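Local coordinates for protein extracellular ligand-binding receptor (Verminephrobacter eiseniae, PDB 4M88) that probably binds an amino acid outside the cytoplasm as the solute-binding component of an ABC transporter of the leucine-binding protein family, at residues A[296-299]-A[300-304]; A[325-329]-A[330-334]. All coordinates share one frame; numbering follows the deposited sequence.

Contact 1: residues A[296-299]-A[300-304]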
loop_
_atom_site.group_PDB
_atom_site.type_symbol
_atom_site.label_atom_id
_atom_site.label_comp_id
_atom_site.label_asym_id
_atom_site.label_seq_id
_atom_site.Cartn_x
_atom_site.Cartn_y
_atom_site.Cartn_z
ATOM N N ARG A 296 -13.622 4.816 1.003
ATOM C CA ARG A 296 -14.558 4.907 2.111
ATOM C C ARG A 296 -14.176 5.991 3.127
ATOM O O ARG A 296 -15.038 6.595 3.758
ATOM C CB ARG A 296 -14.713 3.561 2.812
ATOM C CG ARG A 296 -15.765 3.601 3.899
ATOM C CD ARG A 296 -16.262 2.214 4.258
ATOM N NE ARG A 296 -17.149 2.275 5.410
ATOM C CZ ARG A 296 -17.649 1.206 6.016
ATOM N NH1 ARG A 296 -17.348 -0.008 5.560
ATOM N NH2 ARG A 296 -18.439 1.355 7.076
ATOM N N THR A 297 -12.880 6.241 3.280
ATOM C CA THR A 297 -12.412 7.335 4.137
ATOM C C THR A 297 -12.976 8.669 3.660
ATOM O O THR A 297 -13.461 9.474 4.464
ATOM C CB THR A 297 -10.888 7.397 4.108
ATOM O OG1 THR A 297 -10.387 6.212 4.726
ATOM C CG2 THR A 297 -10.370 8.615 4.858
ATOM N N VAL A 298 -12.927 8.892 2.353
ATOM C CA VAL A 298 -13.518 10.093 1.787
ATOM C C VAL A 298 -15.019 10.137 2.054
ATOM O O VAL A 298 -15.548 11.166 2.468
ATOM C CB VAL A 298 -13.250 10.206 0.286
ATOM C CG1 VAL A 298 -14.062 11.343 -0.300
ATOM C CG2 VAL A 298 -11.762 10.425 0.030
ATOM N N GLY A 299 -15.690 9.011 1.832
ATOM C CA GLY A 299 -17.121 8.909 2.073
ATOM C C GLY A 299 -17.488 9.190 3.515
ATOM O O GLY A 299 -18.419 9.951 3.798
ATOM N N GLU A 300 -16.768 8.576 4.448
ATOM C CA GLU A 300 -17.086 8.785 5.859
ATOM C C GLU A 300 -16.822 10.225 6.299
ATOM O O GLU A 300 -17.568 10.776 7.108
ATOM C CB GLU A 300 -16.352 7.788 6.764
ATOM C CG GLU A 300 -16.675 6.308 6.486
ATOM C CD GLU A 300 -18.122 5.914 6.775
ATOM O OE1 GLU A 300 -18.852 6.682 7.444
ATOM O OE2 GLU A 300 -18.531 4.811 6.336
ATOM N N ALA A 301 -15.775 10.848 5.766
ATOM C CA ALA A 301 -15.530 12.250 6.087
ATOM C C ALA A 301 -16.660 13.126 5.550
ATOM O O ALA A 301 -17.131 14.026 6.237
ATOM C CB ALA A 301 -14.189 12.712 5.514
ATOM N N LEU A 302 -17.075 12.889 4.309
ATOM C CA LEU A 302 -18.116 13.736 3.724
ATOM C C LEU A 302 -19.472 13.590 4.425
ATOM O O LEU A 302 -20.271 14.525 4.424
ATOM C CB LEU A 302 -18.253 13.490 2.218
ATOM C CG LEU A 302 -17.061 13.890 1.340
ATOM C CD1 LEU A 302 -17.355 13.547 -0.111
ATOM C CD2 LEU A 302 -16.694 15.379 1.478
ATOM N N LYS A 303 -19.718 12.429 5.034
ATOM C CA LYS A 303 -20.993 12.152 5.720
ATOM C C LYS A 303 -20.935 12.533 7.191
ATOM O O LYS A 303 -21.941 12.489 7.900
ATOM C CB LYS A 303 -21.344 10.666 5.610
ATOM C CG LYS A 303 -21.733 10.244 4.209
ATOM C CD LYS A 303 -21.641 8.740 4.027
ATOM C CE LYS A 303 -22.889 8.048 4.518
ATOM N NZ LYS A 303 -23.048 6.738 3.819
ATOM N N HIS A 304 -19.747 12.887 7.657
ATOM C CA HIS A 304 -19.539 13.141 9.078
ATOM C C HIS A 304 -20.358 14.350 9.530
ATOM O O HIS A 304 -20.454 15.333 8.802
ATOM C CB HIS A 304 -18.051 13.364 9.346
ATOM C CG HIS A 304 -17.686 13.319 10.794
ATOM N ND1 HIS A 304 -17.916 14.371 11.651
ATOM C CD2 HIS A 304 -17.110 12.342 11.536
ATOM C CE1 HIS A 304 -17.497 14.047 12.863
ATOM N NE2 HIS A 304 -17.006 12.822 12.820
#

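Contact 2: residues A[325-329]-A[330-334]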
loop_
_atom_site.group_PDB
_atom_site.type_symbol
_atom_site.label_atom_id
_atom_site.label_comp_id
_atom_site.label_asym_id
_atom_site.label_seq_id
_atom_site.Cartn_x
_atom_site.Cartn_y
_atom_site.Cartn_z
ATOM N N ILE A 325 -12.050 8.050 13.818
ATOM C CA ILE A 325 -13.237 7.393 13.315
ATOM C C ILE A 325 -13.006 5.891 13.295
ATOM O O ILE A 325 -11.872 5.412 13.173
ATOM C CB ILE A 325 -13.634 7.902 11.925
ATOM C CG1 ILE A 325 -12.523 7.627 10.920
ATOM C CG2 ILE A 325 -13.984 9.400 11.976
ATOM C CD1 ILE A 325 -12.969 7.805 9.487
ATOM N N ASP A 326 -14.093 5.151 13.448
ATOM C CA ASP A 326 -14.041 3.703 13.416
ATOM C C ASP A 326 -14.790 3.233 12.167
ATOM O O ASP A 326 -16.026 3.298 12.117
ATOM C CB ASP A 326 -14.698 3.150 14.689
ATOM C CG ASP A 326 -14.655 1.639 14.761
ATOM O OD1 ASP A 326 -13.955 1.031 13.927
ATOM O OD2 ASP A 326 -15.311 1.063 15.657
ATOM N N ILE A 327 -14.046 2.776 11.162
ATOM C CA ILE A 327 -14.652 2.232 9.950
ATOM C C ILE A 327 -14.775 0.717 10.073
ATOM O O ILE A 327 -13.864 -0.012 9.690
ATOM C CB ILE A 327 -13.819 2.575 8.695
ATOM C CG1 ILE A 327 -13.559 4.079 8.618
ATOM C CG2 ILE A 327 -14.531 2.106 7.425
ATOM C CD1 ILE A 327 -12.620 4.468 7.466
ATOM N N GLY A 328 -15.892 0.256 10.631
ATOM C CA GLY A 328 -16.141 -1.166 10.813
ATOM C C GLY A 328 -15.033 -1.936 11.513
ATOM O O GLY A 328 -14.802 -3.108 11.227
ATOM N N GLY A 329 -14.338 -1.283 12.438
ATOM C CA GLY A 329 -13.260 -1.952 13.144
ATOM C C GLY A 329 -11.882 -1.487 12.743
ATOM O O GLY A 329 -10.904 -1.779 13.432
ATOM N N PHE A 330 -11.793 -0.784 11.615
ATOM C CA PHE A 330 -10.530 -0.200 11.180
ATOM C C PHE A 330 -10.545 1.272 11.556
ATOM O O PHE A 330 -11.412 2.032 11.103
ATOM C CB PHE A 330 -10.337 -0.373 9.670
ATOM C CG PHE A 330 -9.026 0.168 9.159
ATOM C CD1 PHE A 330 -7.839 -0.520 9.397
ATOM C CD2 PHE A 330 -8.981 1.359 8.443
ATOM C CE1 PHE A 330 -6.628 -0.027 8.940
ATOM C CE2 PHE A 330 -7.772 1.859 7.974
ATOM C CZ PHE A 330 -6.592 1.161 8.227
ATOM N N HIS A 331 -9.605 1.668 12.409
ATOM C CA HIS A 331 -9.594 3.017 12.956
ATOM C C HIS A 331 -8.661 3.909 12.161
ATOM O O HIS A 331 -7.624 3.461 11.669
ATOM C CB HIS A 331 -9.126 3.001 14.410
ATOM C CG HIS A 331 -10.006 2.211 15.321
ATOM N ND1 HIS A 331 -10.724 2.785 16.347
ATOM C CD2 HIS A 331 -10.274 0.885 15.372
ATOM C CE1 HIS A 331 -11.401 1.847 16.986
ATOM N NE2 HIS A 331 -11.145 0.687 16.413
ATOM N N LEU A 332 -9.039 5.180 12.053
ATOM C CA LEU A 332 -8.214 6.197 11.425
ATOM C C LEU A 332 -8.328 7.463 12.238
ATOM O O LEU A 332 -9.407 7.795 12.737
ATOM C CB LEU A 332 -8.707 6.509 10.014
ATOM C CG LEU A 332 -8.328 5.536 8.904
ATOM C CD1 LEU A 332 -9.010 5.965 7.624
ATOM C CD2 LEU A 332 -6.830 5.526 8.709
ATOM N N ASP A 333 -7.218 8.181 12.352
ATOM C CA ASP A 333 -7.203 9.454 13.064
ATOM C C ASP A 333 -6.160 10.353 12.421
ATOM O O ASP A 333 -4.978 10.004 12.403
ATOM C CB ASP A 333 -6.834 9.228 14.529
ATOM C CG ASP A 333 -6.960 10.494 15.374
ATOM O OD1 ASP A 333 -7.412 11.536 14.848
ATOM O OD2 ASP A 333 -6.621 10.442 16.578
ATOM N N PHE A 334 -6.592 11.506 11.911
ATOM C CA PHE A 334 -5.678 12.493 11.347
ATOM C C PHE A 334 -5.534 13.722 12.255
ATOM O O PHE A 334 -5.095 14.781 11.797
ATOM C CB PHE A 334 -6.169 12.931 9.959
ATOM C CG PHE A 334 -6.312 11.796 8.975
ATOM C CD1 PHE A 334 -5.192 11.218 8.392
ATOM C CD2 PHE A 334 -7.568 11.330 8.615
ATOM C CE1 PHE A 334 -5.316 10.173 7.460
ATOM C CE2 PHE A 334 -7.711 10.287 7.688
ATOM C CZ PHE A 334 -6.581 9.706 7.110
#

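Contact 1: residues A[296-299]-A[300-304]
The last turns of helix 286-303 carry an i to i+4 salt bridge between R296 and E300 on their outer side. The two side chains run alongside each other in the same direction, and NE of R296 gives its hydrogen to OE2 of E300 at 3.0 Å, with an N-H...O angle of 161°. The oxygen sits at the edge of the guanidinium, close to its plane, and is used through its anti lone pair; the carboxylate is turned 41° from that plane. R296 reaches the spot with an extended chain, CG anti to the backbone N (chi1 -175°), whereas E300 bends at chi2 and folds its carboxylate back toward the preceding turn. NH1 of R296 also forms a salt bridge with E269, leaving the arginine between two acids. A leucine in place of R296 would probably leave both E300 and E269 without their positive partner. Beneath the pair the backbone is regular: E300 N bonds to R296 O at 2.7 Å, and A301 N and L302 N continue the pattern to T297 O and V298 O. On the buried side, V298 CG1 lies 4.0 Å from L302 CD1, both side chains slanting the same way. OG1 of T297 is satisfied one turn back by the carbonyl of L293. L302 packs on I41 and L73, T297 and A301 meet L319 of helix 312-321, V298 touches A74 and I76 of strand 74-76 as well as L315 of helix 312-321, and R296 and T297 touch I327 of strand 325-327.

Contact 2: residues A[325-329]-A[330-334]
I325 and L332 pair at the open end of a β-hairpin with a two-residue loop, strands 325-327 and 330-332 joined by a type I' turn from I327 to F330. I325 N donates to L332 O at 2.9 Å, and L332 N returns a bond to I325 O at 3.1 Å. Next to the turn, I327 and F330 form the second hydrogen-bonded pair: I327 N reaches F330 O at 2.7 Å, while F330 N donates to I327 O at 2.9 Å. Between them D326 and H331 are a non-hydrogen-bonded pair, and H331 CA makes a CA-H...O contact with I325 O. The side chains divide between the two faces. I325, I327, F330 and L332 share one: CG1 of I325 rests beside CB of L332, and I327 CD1 meets L332 CD1 at 3.9 Å across the strands. On the other face the carboxylate of D326 is stacked on the H331 imidazole, the planes 11° apart, with OD1 over the ring near its rim. Farther out, F330, its CG anti to the backbone N (chi1 -178°), leads its ring away from the first strand to meet the ring of F256, and also touches P257 and S341. I327 and L332 pack against helix 286-303, while G328 shares a backbone hydrogen bond with V266. In the turn, positive phi favours glycine at G328; at G329 a CB would be jammed against the preceding carbonyl oxygen, which calls for glycine. An Asx motif ties the residue before the turn to it: G329 N donates to D326 OD1 at 2.8 Å on the syn side, 29° out of the carboxylate plane.

How the contacts relate
Contact 1 is one helix bonded to itself, with a charged outer side and an apolar inner one; contact 2 is a hairpin held by cross-strand backbone bonds, with a polar face bearing D326 and H331. Contact 1 is the more deeply buried, contact 2 only partly so. They follow each other along the chain, separated by helix 312-321, and meet directly, their centres about 11 Å apart. Two residues of the hairpin's apolar face make the join: I327 CG2 comes to 3.3 Å from R296 NE, and T297 receives both I327 and L332. Thus the partly exposed R296, which bridges to E300 in contact 1, also borders the apolar side of contact 2.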